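Local coordinates for mobilization protein A (Pseudomonas aeruginosa, PDB 2NS6), which nicks one strand of plasmid DNA at the origin of transfer, forming a covalent tyrosine-DNA intermediate during conjugation, at residues R19-Y24 with R69-V74; A41-M46 with E51-Y56; E93-L98 with L104-A109; I124-N129 with A158-A163. All coordinates share one frame; numbering follows the deposited sequence.

Contact 1 (R19-Y24 with R69-V74); sequences RAKADY and RLFKEV
Lys21 reaches from helix 18-26 to Phe71 and Glu73 on strand 71-77, tying the helix that carries the nucleophilic Tyr24 to the five-stranded antiparallel sheet of the relaxase fold. The ionic part is a salt bridge. Lys21 NZ lies 2.8 Å from Glu73 OE2 and uses the syn lone pair of that oxygen, and the two side chains cross at about a right angle. The apolar part lies nearer the helix, where Lys21 CG rests 4.0 Å from Phe71 CZ. Lysine suits this place because its methylenes can lie against the tip of the Phe71 ring at CZ while its amine goes on to a carboxylate; bends at chi2 (66°) and chi3 (72°) fold the chain to do both. Glu73, in turn, is extended; its side chain is about 4 Å from that of His121, a manganese ligand, and about 8 Å from the metal itself, nearest atoms in each case, so the bridge lies in the second shell at most. Within the helix, one turn pairs Arg19 with Asp23 side-on, and Arg19 NE points almost straight at Asp23 OD1, 2.8 Å away with an N-H...O angle of 173°.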
loop_
_atom_site.group_PDB
_atom_site.type_symbol
_atom_site.label_atom_id
_atom_site.label_comp_id
_atom_site.label_asym_id
_atom_site.label_seq_id
_atom_site.Cartn_x
_atom_site.Cartn_y
_atom_site.Cartn_z
ATOM N N ARG A 19 -6.496 0.947 10.324
ATOM C CA ARG A 19 -7.889 0.727 9.966
ATOM C C ARG A 19 -8.555 2.017 9.518
ATOM O O ARG A 19 -9.233 2.044 8.494
ATOM C CB ARG A 19 -8.670 0.118 11.137
ATOM C CG ARG A 19 -10.169 -0.089 10.851
ATOM C CD ARG A 19 -10.412 -0.908 9.585
ATOM N NE ARG A 19 -11.784 -0.758 9.095
ATOM C CZ ARG A 19 -12.856 -1.295 9.671
ATOM N NH1 ARG A 19 -12.731 -2.037 10.765
ATOM N NH2 ARG A 19 -14.058 -1.076 9.163
ATOM N N ALA A 20 -8.361 3.088 10.278
ATOM C CA ALA A 20 -8.964 4.371 9.922
ATOM C C ALA A 20 -8.438 4.840 8.564
ATOM O O ALA A 20 -9.210 5.286 7.717
ATOM C CB ALA A 20 -8.663 5.414 11.003
ATOM N N LYS A 21 -7.129 4.729 8.352
ATOM C CA LYS A 21 -6.539 5.142 7.081
ATOM C C LYS A 21 -7.086 4.327 5.903
ATOM O O LYS A 21 -7.428 4.890 4.858
ATOM C CB LYS A 21 -5.012 5.024 7.149
ATOM C CG LYS A 21 -4.304 5.227 5.814
ATOM C CD LYS A 21 -4.459 6.645 5.291
ATOM C CE LYS A 21 -3.625 7.612 6.118
ATOM N NZ LYS A 21 -3.643 8.992 5.560
ATOM N N ALA A 22 -7.178 3.009 6.065
ATOM C CA ALA A 22 -7.703 2.155 4.996
ATOM C C ALA A 22 -9.155 2.513 4.669
ATOM O O ALA A 22 -9.529 2.630 3.497
ATOM C CB ALA A 22 -7.602 0.679 5.397
ATOM N N ASP A 23 -9.976 2.697 5.700
ATOM C CA ASP A 23 -11.375 3.043 5.474
ATOM C C ASP A 23 -11.540 4.395 4.799
ATOM O O ASP A 23 -12.412 4.567 3.946
ATOM C CB ASP A 23 -12.150 3.017 6.792
ATOM C CG ASP A 23 -12.622 1.618 7.156
ATOM O OD1 ASP A 23 -12.045 0.645 6.631
ATOM O OD2 ASP A 23 -13.563 1.494 7.968
ATOM N N TYR A 24 -10.696 5.349 5.168
ATOM C CA TYR A 24 -10.770 6.674 4.580
ATOM C C TYR A 24 -10.404 6.669 3.092
ATOM O O TYR A 24 -11.217 7.078 2.255
ATOM C CB TYR A 24 -9.865 7.638 5.346
ATOM C CG TYR A 24 -9.974 9.074 4.881
ATOM C CD1 TYR A 24 -11.162 9.788 5.022
ATOM C CD2 TYR A 24 -8.884 9.717 4.303
ATOM C CE1 TYR A 24 -11.260 11.115 4.597
ATOM C CE2 TYR A 24 -8.968 11.036 3.875
ATOM C CZ TYR A 24 -10.157 11.728 4.027
ATOM O OH TYR A 24 -10.232 13.034 3.615
ATOM N N ARG A 69 6.045 -0.099 13.158
ATOM C CA ARG A 69 5.591 0.582 11.945
ATOM C C ARG A 69 4.353 -0.110 11.378
ATOM O O ARG A 69 4.448 -1.185 10.779
ATOM C CB ARG A 69 6.717 0.574 10.902
ATOM C CG ARG A 69 8.035 1.185 11.388
ATOM C CD ARG A 69 9.236 0.646 10.600
ATOM N NE ARG A 69 9.222 1.029 9.185
ATOM C CZ ARG A 69 9.528 2.243 8.728
ATOM N NH1 ARG A 69 9.876 3.208 9.575
ATOM N NH2 ARG A 69 9.502 2.487 7.422
ATOM N N LEU A 70 3.192 0.507 11.571
ATOM C CA LEU A 70 1.934 -0.050 11.079
ATOM C C LEU A 70 1.900 -0.141 9.553
ATOM O O LEU A 70 1.378 -1.109 8.990
ATOM C CB LEU A 70 0.756 0.797 11.571
ATOM C CG LEU A 70 0.524 0.802 13.091
ATOM C CD1 LEU A 70 -0.430 1.921 13.443
ATOM C CD2 LEU A 70 -0.038 -0.556 13.548
ATOM N N PHE A 71 2.459 0.865 8.887
ATOM C CA PHE A 71 2.488 0.879 7.430
ATOM C C PHE A 71 3.255 2.086 6.896
ATOM O O PHE A 71 3.487 3.056 7.610
ATOM C CB PHE A 71 1.057 0.887 6.875
ATOM C CG PHE A 71 0.269 2.095 7.272
ATOM C CD1 PHE A 71 0.386 3.284 6.558
ATOM C CD2 PHE A 71 -0.548 2.066 8.395
ATOM C CE1 PHE A 71 -0.298 4.425 6.957
ATOM C CE2 PHE A 71 -1.239 3.201 8.806
ATOM C CZ PHE A 71 -1.113 4.385 8.088
ATOM N N LYS A 72 3.650 1.995 5.633
ATOM C CA LYS A 72 4.366 3.052 4.934
ATOM C C LYS A 72 3.376 3.563 3.889
ATOM O O LYS A 72 3.008 2.841 2.955
ATOM C CB LYS A 72 5.602 2.476 4.242
ATOM C CG LYS A 72 6.473 3.491 3.492
ATOM C CD LYS A 72 7.176 4.442 4.443
ATOM C CE LYS A 72 8.157 5.349 3.717
ATOM N NZ LYS A 72 9.367 4.606 3.252
ATOM N N GLU A 73 2.939 4.802 4.059
ATOM C CA GLU A 73 1.984 5.416 3.145
ATOM C C GLU A 73 2.695 6.163 2.031
ATOM O O GLU A 73 3.542 7.019 2.283
ATOM C CB GLU A 73 1.087 6.383 3.912
ATOM C CG GLU A 73 0.186 7.243 3.034
ATOM C CD GLU A 73 -0.831 8.010 3.853
ATOM O OE1 GLU A 73 -0.420 8.705 4.805
ATOM O OE2 GLU A 73 -2.040 7.913 3.541
ATOM N N VAL A 74 2.346 5.839 0.796
ATOM C CA VAL A 74 2.950 6.491 -0.352
ATOM C C VAL A 74 1.850 7.197 -1.142
ATOM O O VAL A 74 0.746 6.664 -1.286
ATOM C CB VAL A 74 3.658 5.471 -1.268
ATOM C CG1 VAL A 74 4.349 6.193 -2.414
ATOM C CG2 VAL A 74 4.673 4.663 -0.471
HETATM O O HOH W 1 -2.390 10.761 6.750
#

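Contact 2 (A41-M46 with E51-Y56); sequences AESGHM and ERPADY. With MN (manganese (II) ion), chain C.
A Met-aromatic contact joins the loop that follows strand 38-44 to the first turn of helix 53-63, just beyond a histidine that binds manganese. Met46 SD lies 4.3 Å from the centroid of the Tyr56 ring and 37° off its normal, an oblique approach near the root of the side chain, where SD is 3.6 Å from Tyr56 CB. With CG beside its backbone N (chi1 -70°) and a second bend at chi2, the methionine curls toward the helix; its flexible thioether fits the angle between ring and backbone. Hydrogen bonds from the Tyr56 hydroxyl to Ser125 and Trp139 hold the far end of the ring, while the sulfur meets it near CB and CG.

A second touch is made by small groups. Ser43 OG packs 3.4 Å from Pro53 CB while hydrogen-bonding to Thr107 on the adjoining strand. Pro53 suits the first turn, where a missing N-H costs no helix bond, and Asp55 OD2 accepts Arg52 N at 2.7 Å, from above the carboxylate plane.

From the other side of the chain His45 NE2 holds manganese at 2.4 Å, together with a water and Gln96, and its ND1 is bonded to the Leu104 carbonyl. That second bond fixes the imidazole's rotation and probably keeps the proton on ND1, leaving the NE2 lone pair for the metal, whereas sulfur and proline make the helix contact by packing alone.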
loop_
_atom_site.group_PDB
_atom_site.type_symbol
_atom_site.label_atom_id
_atom_site.label_comp_id
_atom_site.label_asym_id
_atom_site.label_seq_id
_atom_site.Cartn_x
_atom_site.Cartn_y
_atom_site.Cartn_z
ATOM N N ALA A 41 -9.956 0.786 -6.094
ATOM C CA ALA A 41 -9.335 0.312 -4.865
ATOM C C ALA A 41 -8.945 -1.148 -5.055
ATOM O O ALA A 41 -9.628 -1.883 -5.757
ATOM C CB ALA A 41 -10.300 0.452 -3.697
ATOM N N GLU A 42 -7.830 -1.550 -4.450
ATOM C CA GLU A 42 -7.354 -2.929 -4.519
ATOM C C GLU A 42 -6.288 -3.170 -3.451
ATOM O O GLU A 42 -5.585 -2.248 -3.034
ATOM C CB GLU A 42 -6.751 -3.253 -5.901
ATOM C CG GLU A 42 -5.451 -2.507 -6.217
ATOM C CD GLU A 42 -4.705 -3.087 -7.425
ATOM O OE1 GLU A 42 -3.787 -3.917 -7.233
ATOM O OE2 GLU A 42 -5.040 -2.714 -8.566
ATOM N N SER A 43 -6.187 -4.415 -3.000
ATOM C CA SER A 43 -5.181 -4.802 -2.017
ATOM C C SER A 43 -4.569 -6.072 -2.584
ATOM O O SER A 43 -5.090 -6.629 -3.550
ATOM C CB SER A 43 -5.813 -5.091 -0.645
ATOM O OG SER A 43 -6.420 -3.931 -0.102
ATOM N N GLY A 44 -3.460 -6.518 -2.009
ATOM C CA GLY A 44 -2.828 -7.733 -2.494
ATOM C C GLY A 44 -1.930 -8.336 -1.431
ATOM O O GLY A 44 -1.729 -7.736 -0.374
ATOM N N HIS A 45 -1.401 -9.526 -1.700
ATOM C CA HIS A 45 -0.497 -10.199 -0.776
ATOM C C HIS A 45 -1.032 -10.421 0.637
ATOM O O HIS A 45 -0.245 -10.569 1.570
ATOM C CB HIS A 45 0.808 -9.413 -0.680
ATOM C CG HIS A 45 1.437 -9.132 -2.008
ATOM N ND1 HIS A 45 2.071 -7.946 -2.290
ATOM C CD2 HIS A 45 1.495 -9.872 -3.140
ATOM C CE1 HIS A 45 2.492 -7.959 -3.544
ATOM N NE2 HIS A 45 2.155 -9.115 -4.081
ATOM N N MET A 46 -2.353 -10.451 0.799
ATOM C CA MET A 46 -2.948 -10.659 2.119
ATOM C C MET A 46 -2.857 -12.116 2.586
ATOM O O MET A 46 -3.141 -13.044 1.826
ATOM C CB MET A 46 -4.419 -10.231 2.113
ATOM C CG MET A 46 -4.645 -8.747 2.008
ATOM S SD MET A 46 -3.906 -7.837 3.383
ATOM C CE MET A 46 -4.043 -6.155 2.784
ATOM N N GLU A 51 -10.021 -12.035 5.598
ATOM C CA GLU A 51 -11.188 -12.272 4.741
ATOM C C GLU A 51 -11.480 -10.994 3.949
ATOM O O GLU A 51 -11.985 -11.053 2.823
ATOM C CB GLU A 51 -12.425 -12.657 5.562
ATOM C CG GLU A 51 -12.297 -13.940 6.377
ATOM C CD GLU A 51 -12.019 -15.170 5.528
ATOM O OE1 GLU A 51 -12.487 -15.219 4.373
ATOM O OE2 GLU A 51 -11.345 -16.096 6.030
ATOM N N ARG A 52 -11.161 -9.854 4.559
ATOM C CA ARG A 52 -11.325 -8.519 3.957
ATOM C C ARG A 52 -10.056 -7.751 4.262
ATOM O O ARG A 52 -9.499 -7.890 5.347
ATOM C CB ARG A 52 -12.457 -7.718 4.604
ATOM C CG ARG A 52 -13.839 -8.107 4.231
ATOM C CD ARG A 52 -14.783 -7.160 4.933
ATOM N NE ARG A 52 -14.715 -5.804 4.391
ATOM C CZ ARG A 52 -15.677 -5.251 3.659
ATOM N NH1 ARG A 52 -16.777 -5.943 3.382
ATOM N NH2 ARG A 52 -15.546 -4.008 3.213
ATOM N N PRO A 53 -9.606 -6.903 3.329
ATOM C CA PRO A 53 -8.386 -6.117 3.539
ATOM C C PRO A 53 -8.367 -5.440 4.917
ATOM O O PRO A 53 -7.350 -5.456 5.615
ATOM C CB PRO A 53 -8.423 -5.117 2.389
ATOM C CG PRO A 53 -9.110 -5.907 1.292
ATOM C CD PRO A 53 -10.234 -6.583 2.033
ATOM N N ALA A 54 -9.500 -4.863 5.307
ATOM C CA ALA A 54 -9.620 -4.195 6.598
ATOM C C ALA A 54 -9.235 -5.122 7.746
ATOM O O ALA A 54 -8.704 -4.673 8.768
ATOM C CB ALA A 54 -11.048 -3.687 6.799
ATOM N N ASP A 55 -9.490 -6.416 7.586
ATOM C CA ASP A 55 -9.141 -7.355 8.649
ATOM C C ASP A 55 -7.640 -7.305 8.940
ATOM O O ASP A 55 -7.222 -7.453 10.086
ATOM C CB ASP A 55 -9.559 -8.792 8.285
ATOM C CG ASP A 55 -11.047 -8.915 7.988
ATOM O OD1 ASP A 55 -11.852 -8.130 8.534
ATOM O OD2 ASP A 55 -11.420 -9.819 7.210
ATOM N N TYR A 56 -6.827 -7.078 7.912
ATOM C CA TYR A 56 -5.383 -7.018 8.108
ATOM C C TYR A 56 -4.993 -5.768 8.899
ATOM O O TYR A 56 -4.165 -5.824 9.814
ATOM C CB TYR A 56 -4.658 -7.012 6.756
ATOM C CG TYR A 56 -3.153 -7.100 6.869
ATOM C CD1 TYR A 56 -2.514 -8.335 6.961
ATOM C CD2 TYR A 56 -2.371 -5.948 6.919
ATOM C CE1 TYR A 56 -1.139 -8.426 7.102
ATOM C CE2 TYR A 56 -0.987 -6.025 7.061
ATOM C CZ TYR A 56 -0.378 -7.268 7.154
ATOM O OH TYR A 56 0.986 -7.365 7.303
HETATM MN MN MN C . 2.442 -10.135 -6.223
HETATM O O HOH W 2 4.874 -10.653 -6.480
#

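Contact 3 (E93-L98 with L104-A109); sequences EFAQHL and LPYTLA. With MN (manganese (II) ion), chain D.
Ala95 sets its methyl group over the face of the Tyr106 ring, a CH-pi contact in which CB stands 4.2 Å from the ring centroid and 23° off the normal, displaced toward the rim. The same methyl presses 3.5 Å against Leu108 CD2, so one small side chain serves two residues of the strand; alanine suits the place because a methyl is small enough to sit between the Tyr106 ring and Leu108 at the usual helix-on-sheet spacing. Tyr106 and Leu108, two apart on the strand, both point to the helix side of the sheet.

Helix 84-99 packs on one face of the antiparallel sheet and runs nearly antiparallel to strand 106-113, with segment axes 10.2 Å apart at 155°. At the start of segment 104-109, Leu104 CD1 touches the end of the helix, 3.8 Å from Leu98 O.

The polar contact lies at the margin of this apolar layer. Gln96 leaves the helix pointing away from the strand, then bends at chi2 so that NE2 comes 3.3 Å from Tyr106 OH, a weak hydrogen bond with an N-H...O angle of 127°. The hydroxyl has its stronger partner in Glu42 of the neighbouring strand. Gln96 also belongs to the manganese site of His45, while His97, on another side of the helix, binds a different manganese through ND1 at 2.5 Å.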
loop_
_atom_site.group_PDB
_atom_site.type_symbol
_atom_site.label_atom_id
_atom_site.label_comp_id
_atom_site.label_asym_id
_atom_site.label_seq_id
_atom_site.Cartn_x
_atom_site.Cartn_y
_atom_site.Cartn_z
ATOM N N GLU A 93 0.404 -1.723 -11.318
ATOM C CA GLU A 93 1.743 -2.054 -11.772
ATOM C C GLU A 93 2.794 -1.496 -10.822
ATOM O O GLU A 93 3.720 -2.208 -10.426
ATOM C CB GLU A 93 1.965 -1.500 -13.182
ATOM C CG GLU A 93 3.274 -1.929 -13.832
ATOM C CD GLU A 93 3.606 -1.091 -15.059
ATOM O OE1 GLU A 93 3.794 0.135 -14.902
ATOM O OE2 GLU A 93 3.679 -1.651 -16.168
ATOM N N PHE A 94 2.657 -0.228 -10.442
ATOM C CA PHE A 94 3.645 0.365 -9.552
ATOM C C PHE A 94 3.567 -0.242 -8.136
ATOM O O PHE A 94 4.590 -0.403 -7.474
ATOM C CB PHE A 94 3.484 1.893 -9.520
ATOM C CG PHE A 94 4.579 2.615 -8.769
ATOM C CD1 PHE A 94 5.919 2.506 -9.153
ATOM C CD2 PHE A 94 4.266 3.404 -7.672
ATOM C CE1 PHE A 94 6.922 3.183 -8.450
ATOM C CE2 PHE A 94 5.261 4.083 -6.965
ATOM C CZ PHE A 94 6.589 3.970 -7.353
ATOM N N ALA A 95 2.369 -0.598 -7.678
ATOM C CA ALA A 95 2.236 -1.205 -6.355
ATOM C C ALA A 95 3.020 -2.521 -6.313
ATOM O O ALA A 95 3.716 -2.822 -5.337
ATOM C CB ALA A 95 0.769 -1.460 -6.034
ATOM N N GLN A 96 2.891 -3.308 -7.374
ATOM C CA GLN A 96 3.597 -4.578 -7.472
ATOM C C GLN A 96 5.094 -4.316 -7.448
ATOM O O GLN A 96 5.854 -5.047 -6.821
ATOM C CB GLN A 96 3.236 -5.291 -8.780
ATOM C CG GLN A 96 1.903 -5.979 -8.731
ATOM C CD GLN A 96 1.785 -6.839 -7.487
ATOM O OE1 GLN A 96 2.639 -7.702 -7.225
ATOM N NE2 GLN A 96 0.745 -6.598 -6.704
ATOM N N HIS A 97 5.511 -3.267 -8.144
ATOM C CA HIS A 97 6.914 -2.924 -8.199
ATOM C C HIS A 97 7.505 -2.744 -6.808
ATOM O O HIS A 97 8.629 -3.148 -6.559
ATOM C CB HIS A 97 7.127 -1.644 -9.002
ATOM C CG HIS A 97 8.570 -1.267 -9.147
ATOM N ND1 HIS A 97 9.419 -1.901 -10.027
ATOM C CD2 HIS A 97 9.326 -0.372 -8.472
ATOM C CE1 HIS A 97 10.639 -1.415 -9.886
ATOM N NE2 HIS A 97 10.610 -0.488 -8.947
ATOM N N LEU A 98 6.743 -2.144 -5.901
ATOM C CA LEU A 98 7.226 -1.904 -4.549
ATOM C C LEU A 98 6.970 -3.028 -3.530
ATOM O O LEU A 98 7.668 -3.111 -2.525
ATOM C CB LEU A 98 6.616 -0.596 -4.016
ATOM C CG LEU A 98 6.913 0.707 -4.781
ATOM C CD1 LEU A 98 6.190 1.889 -4.121
ATOM C CD2 LEU A 98 8.410 0.957 -4.796
ATOM N N LEU A 104 4.616 -7.966 0.156
ATOM C CA LEU A 104 4.226 -7.119 1.272
ATOM C C LEU A 104 2.740 -6.809 1.118
ATOM O O LEU A 104 2.305 -6.328 0.067
ATOM C CB LEU A 104 5.031 -5.814 1.245
ATOM C CG LEU A 104 6.558 -5.947 1.179
ATOM C CD1 LEU A 104 7.194 -4.576 1.000
ATOM C CD2 LEU A 104 7.071 -6.612 2.435
ATOM N N PRO A 105 1.935 -7.096 2.151
ATOM C CA PRO A 105 0.507 -6.795 2.017
ATOM C C PRO A 105 0.358 -5.299 1.765
ATOM O O PRO A 105 1.146 -4.499 2.272
ATOM C CB PRO A 105 -0.066 -7.213 3.370
ATOM C CG PRO A 105 0.858 -8.353 3.787
ATOM C CD PRO A 105 2.215 -7.801 3.418
ATOM N N TYR A 106 -0.639 -4.920 0.974
ATOM C CA TYR A 106 -0.858 -3.515 0.677
ATOM C C TYR A 106 -2.298 -3.284 0.299
ATOM O O TYR A 106 -3.021 -4.222 -0.020
ATOM C CB TYR A 106 0.030 -3.062 -0.491
ATOM C CG TYR A 106 -0.446 -3.539 -1.851
ATOM C CD1 TYR A 106 -1.423 -2.835 -2.563
ATOM C CD2 TYR A 106 0.044 -4.716 -2.404
ATOM C CE1 TYR A 106 -1.897 -3.304 -3.795
ATOM C CE2 TYR A 106 -0.421 -5.192 -3.626
ATOM C CZ TYR A 106 -1.388 -4.488 -4.315
ATOM O OH TYR A 106 -1.858 -4.989 -5.510
ATOM N N THR A 107 -2.691 -2.014 0.348
ATOM C CA THR A 107 -4.018 -1.574 -0.037
ATOM C C THR A 107 -3.780 -0.240 -0.732
ATOM O O THR A 107 -3.028 0.607 -0.236
ATOM C CB THR A 107 -4.949 -1.357 1.181
ATOM O OG1 THR A 107 -5.229 -2.616 1.808
ATOM C CG2 THR A 107 -6.264 -0.728 0.744
ATOM N N LEU A 108 -4.390 -0.063 -1.898
ATOM C CA LEU A 108 -4.230 1.183 -2.627
ATOM C C LEU A 108 -5.578 1.660 -3.114
ATOM O O LEU A 108 -6.504 0.878 -3.310
ATOM C CB LEU A 108 -3.289 0.998 -3.822
ATOM C CG LEU A 108 -3.765 0.232 -5.054
ATOM C CD1 LEU A 108 -4.500 1.167 -5.995
ATOM C CD2 LEU A 108 -2.564 -0.372 -5.777
ATOM N N ALA A 109 -5.688 2.960 -3.310
ATOM C CA ALA A 109 -6.928 3.517 -3.792
ATOM C C ALA A 109 -6.563 4.668 -4.717
ATOM O O ALA A 109 -5.560 5.360 -4.501
ATOM C CB ALA A 109 -7.763 4.010 -2.606
HETATM MN MN MN D . 8.477 -2.811 -12.110
#

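Contact 4 (I124-N129 with A158-A163); sequences ISERIN and ALKPKA
Glu126 OE1 accepts a hydrogen bond from a water 2.6 Å away, and the same water takes the backbone N-H of Leu159, with 2.9 Å between its oxygen and Leu159 N. The water thus bridges a carboxylate and an amide of two loops whose polar groups do not bond to each other directly. The other carboxylate oxygen, OE2, forms a salt bridge with Arg69, so both ends of the group are held and it probably keeps its negative charge although buried. Lys160 touches more lightly, with its CG 4.5 Å from Glu126 OE1, and its amine turns to Glu157 instead.

The remaining packing falls to Leu159. Its CB lies 3.5 Å from Glu126 OE1, and its CD2 packs 3.6 Å from Glu126 CG, so the leucine lies against the methylene part of the glutamate as well as beside its carboxylate. The same CD2 also reaches Ile124 CG2, 4.1 Å away. Beta-branched Ile124 suits the end of a strand, and its CG2 branch, anti to the backbone N, faces the leucine. Glu126 itself sits at the centre of an inverse gamma turn, where the chain leaves strand 117-124; from there its side chain extends toward the second loop.

Segment 124-129 leads away from that central strand toward helix 136-139, and segment 158-163 leads into helix 164-181, so the contact joins the C-terminal end of the central strand to the approach of the last long helix.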
loop_
_atom_site.group_PDB
_atom_site.type_symbol
_atom_site.label_atom_id
_atom_site.label_comp_id
_atom_site.label_asym_id
_atom_site.label_seq_id
_atom_site.Cartn_x
_atom_site.Cartn_y
_atom_site.Cartn_z
ATOM N N ILE A 124 1.574 0.346 2.536
ATOM C CA ILE A 124 2.346 -0.887 2.498
ATOM C C ILE A 124 2.726 -1.369 3.877
ATOM O O ILE A 124 3.293 -0.619 4.675
ATOM C CB ILE A 124 3.647 -0.677 1.728
ATOM C CG1 ILE A 124 3.350 0.020 0.401
ATOM C CG2 ILE A 124 4.347 -2.006 1.513
ATOM C CD1 ILE A 124 4.584 0.263 -0.428
ATOM N N SER A 125 2.408 -2.629 4.156
ATOM C CA SER A 125 2.741 -3.247 5.435
ATOM C C SER A 125 4.134 -3.837 5.266
ATOM O O SER A 125 4.386 -4.589 4.321
ATOM C CB SER A 125 1.749 -4.365 5.754
ATOM O OG SER A 125 2.213 -5.156 6.832
ATOM N N GLU A 126 5.038 -3.500 6.178
ATOM C CA GLU A 126 6.405 -3.993 6.099
ATOM C C GLU A 126 6.593 -5.367 6.722
ATOM O O GLU A 126 7.487 -5.574 7.544
ATOM C CB GLU A 126 7.358 -2.981 6.735
ATOM C CG GLU A 126 7.538 -1.728 5.897
ATOM C CD GLU A 126 8.080 -0.573 6.709
ATOM O OE1 GLU A 126 9.099 0.019 6.303
ATOM O OE2 GLU A 126 7.477 -0.262 7.754
ATOM N N ARG A 127 5.738 -6.299 6.309
ATOM C CA ARG A 127 5.769 -7.682 6.770
ATOM C C ARG A 127 5.840 -8.545 5.526
ATOM O O ARG A 127 5.069 -8.364 4.589
ATOM C CB ARG A 127 4.496 -8.024 7.553
ATOM C CG ARG A 127 4.362 -7.276 8.872
ATOM C CD ARG A 127 5.198 -7.947 9.964
ATOM N NE ARG A 127 5.227 -7.174 11.202
ATOM C CZ ARG A 127 5.652 -7.653 12.365
ATOM N NH1 ARG A 127 6.075 -8.906 12.446
ATOM N NH2 ARG A 127 5.666 -6.880 13.441
ATOM N N ILE A 128 6.771 -9.486 5.525
ATOM C CA ILE A 128 6.977 -10.370 4.392
ATOM C C ILE A 128 6.028 -11.558 4.412
ATOM O O ILE A 128 6.057 -12.374 5.340
ATOM C CB ILE A 128 8.429 -10.882 4.392
ATOM C CG1 ILE A 128 9.382 -9.686 4.350
ATOM C CG2 ILE A 128 8.663 -11.826 3.220
ATOM C CD1 ILE A 128 10.838 -10.033 4.581
ATOM N N ASN A 129 5.183 -11.668 3.393
ATOM C CA ASN A 129 4.278 -12.802 3.355
ATOM C C ASN A 129 5.018 -13.987 2.748
ATOM O O ASN A 129 5.217 -14.054 1.534
ATOM C CB ASN A 129 3.035 -12.499 2.527
ATOM C CG ASN A 129 1.976 -13.579 2.674
ATOM O OD1 ASN A 129 2.283 -14.710 3.047
ATOM N ND2 ASN A 129 0.734 -13.239 2.375
ATOM N N ALA A 158 13.639 -3.111 3.493
ATOM C CA ALA A 158 13.726 -2.514 2.163
ATOM C C ALA A 158 13.187 -1.095 1.997
ATOM O O ALA A 158 13.608 -0.375 1.089
ATOM C CB ALA A 158 13.056 -3.439 1.142
ATOM N N LEU A 159 12.257 -0.688 2.852
ATOM C CA LEU A 159 11.684 0.654 2.752
ATOM C C LEU A 159 12.335 1.703 3.659
ATOM O O LEU A 159 11.887 2.849 3.685
ATOM C CB LEU A 159 10.186 0.602 3.056
ATOM C CG LEU A 159 9.214 0.121 1.968
ATOM C CD1 LEU A 159 9.770 -1.067 1.206
ATOM C CD2 LEU A 159 7.891 -0.204 2.623
ATOM N N LYS A 160 13.382 1.325 4.390
ATOM C CA LYS A 160 14.050 2.254 5.303
ATOM C C LYS A 160 15.263 3.020 4.748
ATOM O O LYS A 160 15.545 4.124 5.193
ATOM C CB LYS A 160 14.476 1.524 6.593
ATOM C CG LYS A 160 13.324 1.020 7.483
ATOM C CD LYS A 160 13.839 0.364 8.770
ATOM C CE LYS A 160 12.712 -0.284 9.574
ATOM N NZ LYS A 160 13.190 -1.042 10.791
ATOM N N PRO A 161 16.007 2.440 3.788
ATOM C CA PRO A 161 17.170 3.159 3.253
ATOM C C PRO A 161 16.860 4.610 2.876
ATOM O O PRO A 161 15.736 4.939 2.498
ATOM C CB PRO A 161 17.567 2.321 2.045
ATOM C CG PRO A 161 17.219 0.932 2.487
ATOM C CD PRO A 161 15.857 1.132 3.129
ATOM N N LYS A 162 17.871 5.466 2.994
ATOM C CA LYS A 162 17.754 6.883 2.679
ATOM C C LYS A 162 17.531 7.114 1.193
ATOM O O LYS A 162 16.791 8.017 0.796
ATOM C CB LYS A 162 19.010 7.614 3.129
ATOM N N ALA A 163 18.174 6.289 0.377
ATOM C CA ALA A 163 18.054 6.393 -1.071
ATOM C C ALA A 163 16.704 5.907 -1.572
ATOM O O ALA A 163 16.345 6.152 -2.723
ATOM C CB ALA A 163 19.172 5.587 -1.741
HETATM O O HOH W 3 11.070 -1.471 5.392
#

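How the contacts relate
Contacts 1 to 3 pack on one antiparallel sheet, and contact 4 lies at the end of its central strand. Contact 2 is nested within the chain loop closed by contact 1; contacts 3 and 4 follow in series. Contacts 1 and 2 bring helices 18-26 and 53-63 against strands 71-77 and 38-44, whereas contact 3 packs helix 84-99 on strand 106-113, the neighbour of 38-44. Centres of contacts 2 and 3 are 11 Å apart, those of contacts 2 and 4 about 18 Å. Probable hydrogen bonds join them: Glu42 O to Leu108 N, His45 O to Asn129 ND2, Pro105 O to Ser125 N and Lys72 N to Ile124 O. The nucleophile-bearing helix and the metal-binding sheet are thereby built into one framework.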